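Local atomic coordinates of DNA polymerase III subunit beta (Helicobacter pylori 26695, PDB entry 4S3I), a protein that tethers DNA polymerases and other proteins to DNA, acting as a sliding ring that gives replication its processivity. Residues Ser33-Val39 and Gly68-Gly74; Tyr18-Phe22 and Asp52-Lys56; Glu285-Phe291 and Lys303-Glu309. Residue numbers count along the deposited sequence, not the author numbering.

In the fold
Contacts 1 and 2 belong to the N-terminal domain, with centres 13 Å apart, and their segments alternate along the chain: 18-22, 33-39, 52-56, 68-74. Both reach one antiparallel sheet, in which strands 68-73, 34-40, 43-49 and 53-60 follow in that order. Contact 1 forms its edge, while contact 2 lays the end of helix 9-19 on it; L19 CB meets I35 CD1 at 3.9 Å. Contact 3 comes much later, in the C-terminal domain, 61 Å from contact 1 and 49 Å from contact 2, centre to centre. Contacts 1 and 3 flank the chain's centre, contact 2 nearer the middle, and strand 301-307 meets the second subunit where two arcs close into a ring.

Contact 1. Residues Ser33-Val39 and Gly68-Gly74; sequences SHIHLEV and GVGTING
The imidazole of H34 (chi1 m) lies with one face over C of I72 and N of N73, while at its edge ND1 hydrogen-bonds T71 OG1 at 2.9 Å. T71 OG1 also bonds F112 N, and the H34 ring stacks on that of F112. Beneath this, strands 34-39 and 68-73 run antiparallel, their axes 155° apart and 4.3 Å at closest approach. I35-I72 and L37-G70 are hydrogen-bonded pairs, with I35 N to I72 O and L37 N to G70 O both 2.7 Å; H36-T71 and E38-V69 are non-hydrogen-bonded. I35, L37 and I72 turn apolar chains to one face, L37 CD1 meeting I72 CG2 at 4.0 Å; H36, E38, T71 and V69 occupy the other. G74 N bonds S33 O at 3.0 Å. A CB on G74 would clash with I35 CD1, so glycine fits. This is a regular antiparallel strand pair closing the sheet's edge, and it passes straight into helix 74-82 through N73, the N-cap, whose OD1 accepts from K76 N. Strand 43-49 flanks 34-40 on its other side, I35 packs on L16 and L19 of helix 9-19, and L37 and I72 reach L98 of strand 97-102.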
loop_
_atom_site.group_PDB
_atom_site.type_symbol
_atom_site.label_atom_id
_atom_site.label_comp_id
_atom_site.label_asym_id
_atom_site.label_seq_id
_atom_site.Cartn_x
_atom_site.Cartn_y
_atom_site.Cartn_z
ATOM N N SER A 33 -23.207 7.891 -8.550
ATOM C CA SER A 33 -22.257 8.206 -7.482
ATOM C C SER A 33 -22.953 8.414 -6.132
ATOM O O SER A 33 -22.300 8.750 -5.126
ATOM C CB SER A 33 -21.446 9.457 -7.828
ATOM O OG SER A 33 -22.249 10.624 -7.744
ATOM N N HIS A 34 -24.274 8.218 -6.118
ATOM C CA HIS A 34 -25.104 8.551 -4.963
ATOM C C HIS A 34 -25.658 7.347 -4.195
ATOM O O HIS A 34 -25.977 6.305 -4.778
ATOM C CB HIS A 34 -26.278 9.448 -5.386
ATOM C CG HIS A 34 -25.945 10.904 -5.407
ATOM N ND1 HIS A 34 -26.822 11.877 -4.976
ATOM C CD2 HIS A 34 -24.824 11.555 -5.802
ATOM C CE1 HIS A 34 -26.258 13.063 -5.108
ATOM N NE2 HIS A 34 -25.045 12.895 -5.600
ATOM N N ILE A 35 -25.800 7.538 -2.887
ATOM C CA ILE A 35 -26.463 6.589 -2.013
ATOM C C ILE A 35 -27.897 7.061 -1.752
ATOM O O ILE A 35 -28.124 8.233 -1.435
ATOM C CB ILE A 35 -25.712 6.458 -0.685
ATOM C CG1 ILE A 35 -24.379 5.738 -0.918
ATOM C CG2 ILE A 35 -26.558 5.719 0.346
ATOM C CD1 ILE A 35 -23.391 5.795 0.274
ATOM N N HIS A 36 -28.859 6.150 -1.907
ATOM C CA HIS A 36 -30.260 6.431 -1.601
ATOM C C HIS A 36 -30.458 6.259 -0.091
ATOM O O HIS A 36 -29.972 5.287 0.518
ATOM C CB HIS A 36 -31.160 5.478 -2.387
ATOM C CG HIS A 36 -32.627 5.694 -2.183
ATOM N ND1 HIS A 36 -33.311 5.190 -1.094
ATOM C CD2 HIS A 36 -33.555 6.313 -2.954
ATOM C CE1 HIS A 36 -34.593 5.508 -1.199
ATOM N NE2 HIS A 36 -34.764 6.184 -2.319
ATOM N N LEU A 37 -31.158 7.207 0.521
ATOM C CA LEU A 37 -31.396 7.164 1.961
ATOM C C LEU A 37 -32.896 7.073 2.202
ATOM O O LEU A 37 -33.681 7.732 1.512
ATOM C CB LEU A 37 -30.862 8.421 2.642
ATOM C CG LEU A 37 -29.392 8.775 2.493
ATOM C CD1 LEU A 37 -29.094 10.108 3.185
ATOM C CD2 LEU A 37 -28.513 7.665 3.068
ATOM N N GLU A 38 -33.297 6.265 3.180
ATOM C CA GLU A 38 -34.711 6.183 3.549
ATOM C C GLU A 38 -34.875 5.982 5.047
ATOM O O GLU A 38 -34.311 5.047 5.619
ATOM C CB GLU A 38 -35.420 5.062 2.778
ATOM C CG GLU A 38 -36.853 4.822 3.247
ATOM C CD GLU A 38 -37.763 4.273 2.151
ATOM O OE1 GLU A 38 -37.281 3.494 1.295
ATOM O OE2 GLU A 38 -38.967 4.624 2.153
ATOM N N VAL A 39 -35.634 6.868 5.686
ATOM C CA VAL A 39 -35.893 6.716 7.113
ATOM C C VAL A 39 -37.268 6.089 7.264
ATOM O O VAL A 39 -38.262 6.647 6.804
ATOM C CB VAL A 39 -35.803 8.053 7.876
ATOM C CG1 VAL A 39 -36.078 7.834 9.357
ATOM C CG2 VAL A 39 -34.414 8.684 7.689
ATOM N N GLY A 68 -38.692 9.985 5.688
ATOM C CA GLY A 68 -38.680 10.354 4.281
ATOM C C GLY A 68 -37.467 9.804 3.545
ATOM O O GLY A 68 -36.675 9.045 4.114
ATOM N N VAL A 69 -37.316 10.203 2.281
ATOM C CA VAL A 69 -36.239 9.688 1.437
ATOM C C VAL A 69 -35.391 10.820 0.867
ATOM O O VAL A 69 -35.849 11.961 0.787
ATOM C CB VAL A 69 -36.814 8.875 0.265
ATOM C CG1 VAL A 69 -37.500 7.616 0.772
ATOM C CG2 VAL A 69 -37.804 9.727 -0.533
ATOM N N GLY A 70 -34.168 10.495 0.457
ATOM C CA GLY A 70 -33.271 11.446 -0.188
ATOM C C GLY A 70 -32.082 10.703 -0.789
ATOM O O GLY A 70 -32.036 9.475 -0.739
ATOM N N THR A 71 -31.129 11.431 -1.374
ATOM C CA THR A 71 -29.905 10.816 -1.913
ATOM C C THR A 71 -28.736 11.719 -1.606
ATOM O O THR A 71 -28.926 12.910 -1.376
ATOM C CB THR A 71 -29.934 10.658 -3.446
ATOM O OG1 THR A 71 -29.563 11.906 -4.054
ATOM C CG2 THR A 71 -31.312 10.220 -3.941
ATOM N N ILE A 72 -27.525 11.170 -1.644
ATOM C CA ILE A 72 -26.335 11.950 -1.361
ATOM C C ILE A 72 -25.130 11.269 -2.002
ATOM O O ILE A 72 -25.084 10.036 -2.102
ATOM C CB ILE A 72 -26.134 12.109 0.177
ATOM C CG1 ILE A 72 -25.002 13.079 0.501
ATOM C CG2 ILE A 72 -25.951 10.750 0.869
ATOM C CD1 ILE A 72 -24.616 13.100 1.977
ATOM N N ASN A 73 -24.174 12.075 -2.456
ATOM C CA ASN A 73 -22.918 11.550 -2.987
ATOM C C ASN A 73 -22.207 10.710 -1.926
ATOM O O ASN A 73 -21.823 11.221 -0.872
ATOM C CB ASN A 73 -22.007 12.690 -3.439
ATOM C CG ASN A 73 -20.740 12.189 -4.108
ATOM O OD1 ASN A 73 -19.762 11.883 -3.443
ATOM N ND2 ASN A 73 -20.761 12.107 -5.439
ATOM N N GLY A 74 -22.045 9.422 -2.202
ATOM C CA GLY A 74 -21.513 8.492 -1.213
ATOM C C GLY A 74 -20.066 8.728 -0.817
ATOM O O GLY A 74 -19.681 8.521 0.332
HETATM O O HOH W 1 -19.559 8.760 -4.586
#

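Contact 2. Residues Tyr18-Phe22 and Asp52-Lys56; sequences YLQAF and DIGLK
This is an apolar helix-on-sheet contact in the N-terminal domain, where the C-terminal part of helix 9-19 and the residues that follow, to F22, rest on the start of strand 53-60. L19 CA lies 6.8 Å from L55 CA, and F22 CA 6.2 Å from G54 CA. F22 N bonds L19 O at 3.1 Å, and F22 (chi1 m) turns its ring to the strand. The CA-to-CB bond of L55 points toward it, bringing CB over the ring face in a CH-pi contact, 3.7 Å from the F22 centroid and 8° off the normal. With chi1 t and chi2 p, L55 CD2 meets L19 CD2 at 3.7 Å and Y18 CB at 4.0 Å. I53 CG1 lies at the ring edge, 3.9 Å from F22 CE1, and G54 CA is 3.8 Å from F22 CD1. F22 also packs on A48, and L55 on H233 of strand 233-238, which carries the sheet into the central domain. Such a helix backing an antiparallel sheet is typical of the sliding-ring fold, whose helices line the central channel.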
loop_
_atom_site.group_PDB
_atom_site.type_symbol
_atom_site.label_atom_id
_atom_site.label_comp_id
_atom_site.label_asym_id
_atom_site.label_seq_id
_atom_site.Cartn_x
_atom_site.Cartn_y
_atom_site.Cartn_z
ATOM N N TYR A 18 -18.877 0.154 3.574
ATOM C CA TYR A 18 -19.327 -0.988 2.793
ATOM C C TYR A 18 -19.919 -0.572 1.468
ATOM O O TYR A 18 -19.816 -1.299 0.482
ATOM C CB TYR A 18 -20.388 -1.758 3.558
ATOM C CG TYR A 18 -19.857 -2.596 4.690
ATOM C CD1 TYR A 18 -18.877 -3.556 4.468
ATOM C CD2 TYR A 18 -20.369 -2.458 5.973
ATOM C CE1 TYR A 18 -18.402 -4.348 5.507
ATOM C CE2 TYR A 18 -19.908 -3.239 7.015
ATOM C CZ TYR A 18 -18.925 -4.180 6.777
ATOM O OH TYR A 18 -18.474 -4.956 7.821
ATOM N N LEU A 19 -20.560 0.591 1.452
ATOM C CA LEU A 19 -21.306 1.020 0.279
ATOM C C LEU A 19 -20.430 1.596 -0.829
ATOM O O LEU A 19 -20.876 1.716 -1.970
ATOM C CB LEU A 19 -22.380 2.031 0.689
ATOM C CG LEU A 19 -23.579 1.383 1.382
ATOM C CD1 LEU A 19 -24.404 2.445 2.091
ATOM C CD2 LEU A 19 -24.456 0.642 0.364
ATOM N N GLN A 20 -19.188 1.942 -0.500
ATOM C CA GLN A 20 -18.320 2.623 -1.465
ATOM C C GLN A 20 -18.126 1.795 -2.734
ATOM O O GLN A 20 -18.107 2.335 -3.837
ATOM C CB GLN A 20 -16.975 2.971 -0.827
ATOM C CG GLN A 20 -17.098 3.947 0.333
ATOM C CD GLN A 20 -17.690 5.277 -0.095
ATOM O OE1 GLN A 20 -17.120 5.969 -0.945
ATOM N NE2 GLN A 20 -18.849 5.633 0.469
ATOM N N ALA A 21 -18.029 0.476 -2.577
ATOM C CA ALA A 21 -17.708 -0.396 -3.705
ATOM C C ALA A 21 -18.825 -0.474 -4.728
ATOM O O ALA A 21 -18.637 -0.998 -5.827
ATOM C CB ALA A 21 -17.345 -1.788 -3.217
ATOM N N PHE A 22 -19.999 0.039 -4.367
ATOM C CA PHE A 22 -21.168 -0.065 -5.232
ATOM C C PHE A 22 -21.511 1.258 -5.895
ATOM O O PHE A 22 -22.583 1.400 -6.476
ATOM C CB PHE A 22 -22.374 -0.574 -4.442
ATOM C CG PHE A 22 -22.148 -1.915 -3.812
ATOM C CD1 PHE A 22 -22.618 -3.072 -4.428
ATOM C CD2 PHE A 22 -21.449 -2.029 -2.619
ATOM C CE1 PHE A 22 -22.398 -4.324 -3.849
ATOM C CE2 PHE A 22 -21.223 -3.284 -2.037
ATOM C CZ PHE A 22 -21.698 -4.425 -2.658
ATOM N N ASP A 52 -26.733 -4.220 -12.384
ATOM C CA ASP A 52 -25.884 -5.405 -12.302
ATOM C C ASP A 52 -25.630 -5.914 -10.877
ATOM O O ASP A 52 -25.447 -7.114 -10.659
ATOM C CB ASP A 52 -24.536 -5.120 -12.978
ATOM C CG ASP A 52 -24.678 -4.706 -14.436
ATOM O OD1 ASP A 52 -25.742 -4.178 -14.820
ATOM O OD2 ASP A 52 -23.705 -4.906 -15.196
ATOM N N ILE A 53 -25.603 -5.001 -9.913
ATOM C CA ILE A 53 -25.192 -5.348 -8.557
ATOM C C ILE A 53 -25.642 -4.264 -7.586
ATOM O O ILE A 53 -25.867 -3.117 -7.995
ATOM C CB ILE A 53 -23.654 -5.511 -8.486
ATOM C CG1 ILE A 53 -23.223 -6.155 -7.175
ATOM C CG2 ILE A 53 -22.952 -4.165 -8.668
ATOM C CD1 ILE A 53 -21.775 -6.586 -7.180
ATOM N N GLY A 54 -25.774 -4.609 -6.306
ATOM C CA GLY A 54 -26.224 -3.636 -5.334
ATOM C C GLY A 54 -26.219 -4.114 -3.902
ATOM O O GLY A 54 -26.219 -5.322 -3.625
ATOM N N LEU A 55 -26.204 -3.152 -2.991
ATOM C CA LEU A 55 -26.188 -3.416 -1.563
ATOM C C LEU A 55 -27.208 -2.508 -0.894
ATOM O O LEU A 55 -27.246 -1.300 -1.164
ATOM C CB LEU A 55 -24.809 -3.125 -0.979
ATOM C CG LEU A 55 -24.731 -3.265 0.544
ATOM C CD1 LEU A 55 -25.017 -4.713 0.960
ATOM C CD2 LEU A 55 -23.370 -2.799 1.057
ATOM N N LYS A 56 -28.037 -3.087 -0.030
ATOM C CA LYS A 56 -28.948 -2.311 0.803
ATOM C C LYS A 56 -28.669 -2.658 2.263
ATOM O O LYS A 56 -28.681 -3.833 2.645
ATOM C CB LYS A 56 -30.401 -2.628 0.434
ATOM C CG LYS A 56 -31.451 -2.012 1.346
ATOM C CD LYS A 56 -32.848 -2.421 0.872
ATOM C CE LYS A 56 -33.951 -1.700 1.637
ATOM N NZ LYS A 56 -35.294 -1.963 1.033
#

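Contact 3. Residues Glu285-Phe291 and Lys303-Glu309; sequences EKNNALF and KTSVEIE
Backbone hydrogen bonds dominate this antiparallel hairpin, whose strands 288-291 and 303-307 run at 165° with axes 4.6 Å apart at closest approach. A289 and V306 form one hydrogen-bonded pair, each N 2.9 Å from the other's O; F291 and T304 form the next, with F291 N to T304 O 2.7 Å and T304 N to F291 O 2.9 Å. Between and beyond them, L290-S305 and N288-E307 are non-hydrogen-bonded pairs. CA-H...O contacts add to these, such as S305 CA to A289 O at 3.1 Å and K303 CA to F291 O at 3.2 Å.

Past the strand pairing, N287 leaves the extended conformation (phi/psi -128/26). Its O accepts from I308 N at 2.8 Å, and its amide ND2, which a carboxylate could not supply, donates to I308 O at 2.8 Å; K286 NZ reaches N287 OD1 at 2.7 Å.

Strand 301-307 is the outermost strand of its sheet within the chain, and at the head-to-tail junction of the ring K303 pairs antiparallel with a strand of the second subunit, while T304 OG1 bonds S105 OG of that subunit.

Apolar contacts divide by face. A289, F291, T304 and V306 share one: F291 CD2 meets T304 CG2 at 3.9 Å, and F291 and V306 both pack on helix 263-273. I308 CD1 approaches A289 CB at 4.0 Å. On the other face L290 CD1 touches S305 CB at 3.5 Å, beside N288 and E307, whose polar chains suit that more open side.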
loop_
_atom_site.group_PDB
_atom_site.type_symbol
_atom_site.label_atom_id
_atom_site.label_comp_id
_atom_site.label_asym_id
_atom_site.label_seq_id
_atom_site.Cartn_x
_atom_site.Cartn_y
_atom_site.Cartn_z
ATOM N N GLU A 285 12.144 -38.031 -5.807
ATOM C CA GLU A 285 12.860 -39.284 -5.574
ATOM C C GLU A 285 12.307 -39.884 -4.310
ATOM O O GLU A 285 11.438 -39.282 -3.670
ATOM C CB GLU A 285 14.364 -39.043 -5.411
ATOM C CG GLU A 285 15.116 -38.906 -6.716
ATOM C CD GLU A 285 16.553 -38.420 -6.520
ATOM O OE1 GLU A 285 16.979 -38.244 -5.352
ATOM O OE2 GLU A 285 17.248 -38.206 -7.539
ATOM N N LYS A 286 12.823 -41.048 -3.918
ATOM C CA LYS A 286 12.232 -41.748 -2.784
ATOM C C LYS A 286 12.290 -40.939 -1.492
ATOM O O LYS A 286 11.314 -40.881 -0.740
ATOM C CB LYS A 286 12.855 -43.130 -2.581
ATOM C CG LYS A 286 12.196 -43.888 -1.434
ATOM C CD LYS A 286 12.719 -45.307 -1.280
ATOM C CE LYS A 286 12.419 -45.827 0.117
ATOM N NZ LYS A 286 12.977 -44.918 1.163
ATOM N N ASN A 287 13.421 -40.290 -1.241
ATOM C CA ASN A 287 13.556 -39.513 -0.012
ATOM C C ASN A 287 14.017 -38.087 -0.258
ATOM O O ASN A 287 14.613 -37.470 0.619
ATOM C CB ASN A 287 14.517 -40.194 0.971
ATOM C CG ASN A 287 13.982 -41.507 1.483
ATOM O OD1 ASN A 287 14.344 -42.567 0.969
ATOM N ND2 ASN A 287 13.105 -41.450 2.498
ATOM N N ASN A 288 13.727 -37.560 -1.443
ATOM C CA ASN A 288 14.136 -36.199 -1.777
ATOM C C ASN A 288 13.215 -35.524 -2.787
ATOM O O ASN A 288 12.669 -36.168 -3.685
ATOM C CB ASN A 288 15.579 -36.188 -2.313
ATOM C CG ASN A 288 16.607 -35.935 -1.222
ATOM O OD1 ASN A 288 17.104 -36.869 -0.580
ATOM N ND2 ASN A 288 16.928 -34.665 -1.006
ATOM N N ALA A 289 13.046 -34.216 -2.634
ATOM C CA ALA A 289 12.318 -33.424 -3.624
ATOM C C ALA A 289 13.284 -32.369 -4.090
ATOM O O ALA A 289 13.824 -31.633 -3.262
ATOM C CB ALA A 289 11.085 -32.770 -2.998
ATOM N N LEU A 290 13.520 -32.305 -5.399
ATOM C CA LEU A 290 14.489 -31.372 -5.950
ATOM C C LEU A 290 13.724 -30.300 -6.720
ATOM O O LEU A 290 12.779 -30.615 -7.436
ATOM C CB LEU A 290 15.443 -32.079 -6.922
ATOM C CG LEU A 290 16.292 -33.310 -6.568
ATOM C CD1 LEU A 290 17.268 -33.020 -5.434
ATOM C CD2 LEU A 290 15.464 -34.590 -6.274
ATOM N N PHE A 291 14.161 -29.051 -6.617
ATOM C CA PHE A 291 13.499 -27.968 -7.338
ATOM C C PHE A 291 14.533 -27.194 -8.142
ATOM O O PHE A 291 15.542 -26.769 -7.591
ATOM C CB PHE A 291 12.818 -27.004 -6.359
ATOM C CG PHE A 291 11.853 -27.661 -5.398
ATOM C CD1 PHE A 291 10.478 -27.521 -5.568
ATOM C CD2 PHE A 291 12.321 -28.378 -4.300
ATOM C CE1 PHE A 291 9.578 -28.107 -4.671
ATOM C CE2 PHE A 291 11.437 -28.969 -3.396
ATOM C CZ PHE A 291 10.061 -28.831 -3.575
ATOM N N LYS A 303 18.522 -23.644 -7.576
ATOM C CA LYS A 303 18.206 -25.022 -7.216
ATOM C C LYS A 303 18.028 -25.117 -5.716
ATOM O O LYS A 303 18.689 -24.394 -4.955
ATOM C CB LYS A 303 19.329 -25.996 -7.619
ATOM C CG LYS A 303 20.222 -25.566 -8.780
ATOM C CD LYS A 303 21.056 -26.741 -9.309
ATOM C CE LYS A 303 21.605 -27.600 -8.173
ATOM N NZ LYS A 303 22.490 -28.707 -8.653
ATOM N N THR A 304 17.166 -26.030 -5.288
ATOM C CA THR A 304 17.118 -26.401 -3.878
ATOM C C THR A 304 16.501 -27.774 -3.749
ATOM O O THR A 304 15.908 -28.292 -4.698
ATOM C CB THR A 304 16.314 -25.396 -3.024
ATOM O OG1 THR A 304 16.578 -25.637 -1.633
ATOM C CG2 THR A 304 14.835 -25.548 -3.280
ATOM N N SER A 305 16.652 -28.376 -2.577
ATOM C CA SER A 305 16.025 -29.655 -2.333
ATOM C C SER A 305 15.571 -29.769 -0.891
ATOM O O SER A 305 16.003 -29.021 -0.007
ATOM C CB SER A 305 16.950 -30.820 -2.704
ATOM O OG SER A 305 18.081 -30.875 -1.855
ATOM N N VAL A 306 14.691 -30.730 -0.678
ATOM C CA VAL A 306 14.114 -30.988 0.615
ATOM C C VAL A 306 14.146 -32.508 0.849
ATOM O O VAL A 306 13.813 -33.291 -0.044
ATOM C CB VAL A 306 12.683 -30.411 0.636
ATOM C CG1 VAL A 306 11.716 -31.339 1.349
ATOM C CG2 VAL A 306 12.689 -29.011 1.236
ATOM N N GLU A 307 14.575 -32.922 2.035
ATOM C CA GLU A 307 14.568 -34.337 2.376
ATOM C C GLU A 307 13.126 -34.785 2.603
ATOM O O GLU A 307 12.338 -34.066 3.228
ATOM C CB GLU A 307 15.375 -34.564 3.649
ATOM C CG GLU A 307 15.454 -36.013 4.098
ATOM C CD GLU A 307 16.347 -36.194 5.322
ATOM O OE1 GLU A 307 17.061 -35.232 5.698
ATOM O OE2 GLU A 307 16.331 -37.303 5.903
ATOM N N ILE A 308 12.777 -35.965 2.104
ATOM C CA ILE A 308 11.475 -36.570 2.397
ATOM C C ILE A 308 11.666 -37.786 3.315
ATOM O O ILE A 308 12.126 -38.845 2.869
ATOM C CB ILE A 308 10.773 -36.999 1.107
ATOM C CG1 ILE A 308 10.674 -35.811 0.152
ATOM C CG2 ILE A 308 9.376 -37.569 1.404
ATOM C CD1 ILE A 308 10.075 -36.157 -1.186
ATOM N N GLU A 309 11.328 -37.631 4.594
ATOM C CA GLU A 309 11.614 -38.678 5.570
ATOM C C GLU A 309 10.778 -39.934 5.357
ATOM O O GLU A 309 11.290 -41.045 5.473
ATOM C CB GLU A 309 11.423 -38.165 6.993
ATOM C CG GLU A 309 12.512 -37.228 7.466
ATOM C CD GLU A 309 12.493 -37.043 8.962
ATOM O OE1 GLU A 309 13.220 -37.791 9.656
ATOM O OE2 GLU A 309 11.746 -36.160 9.445
#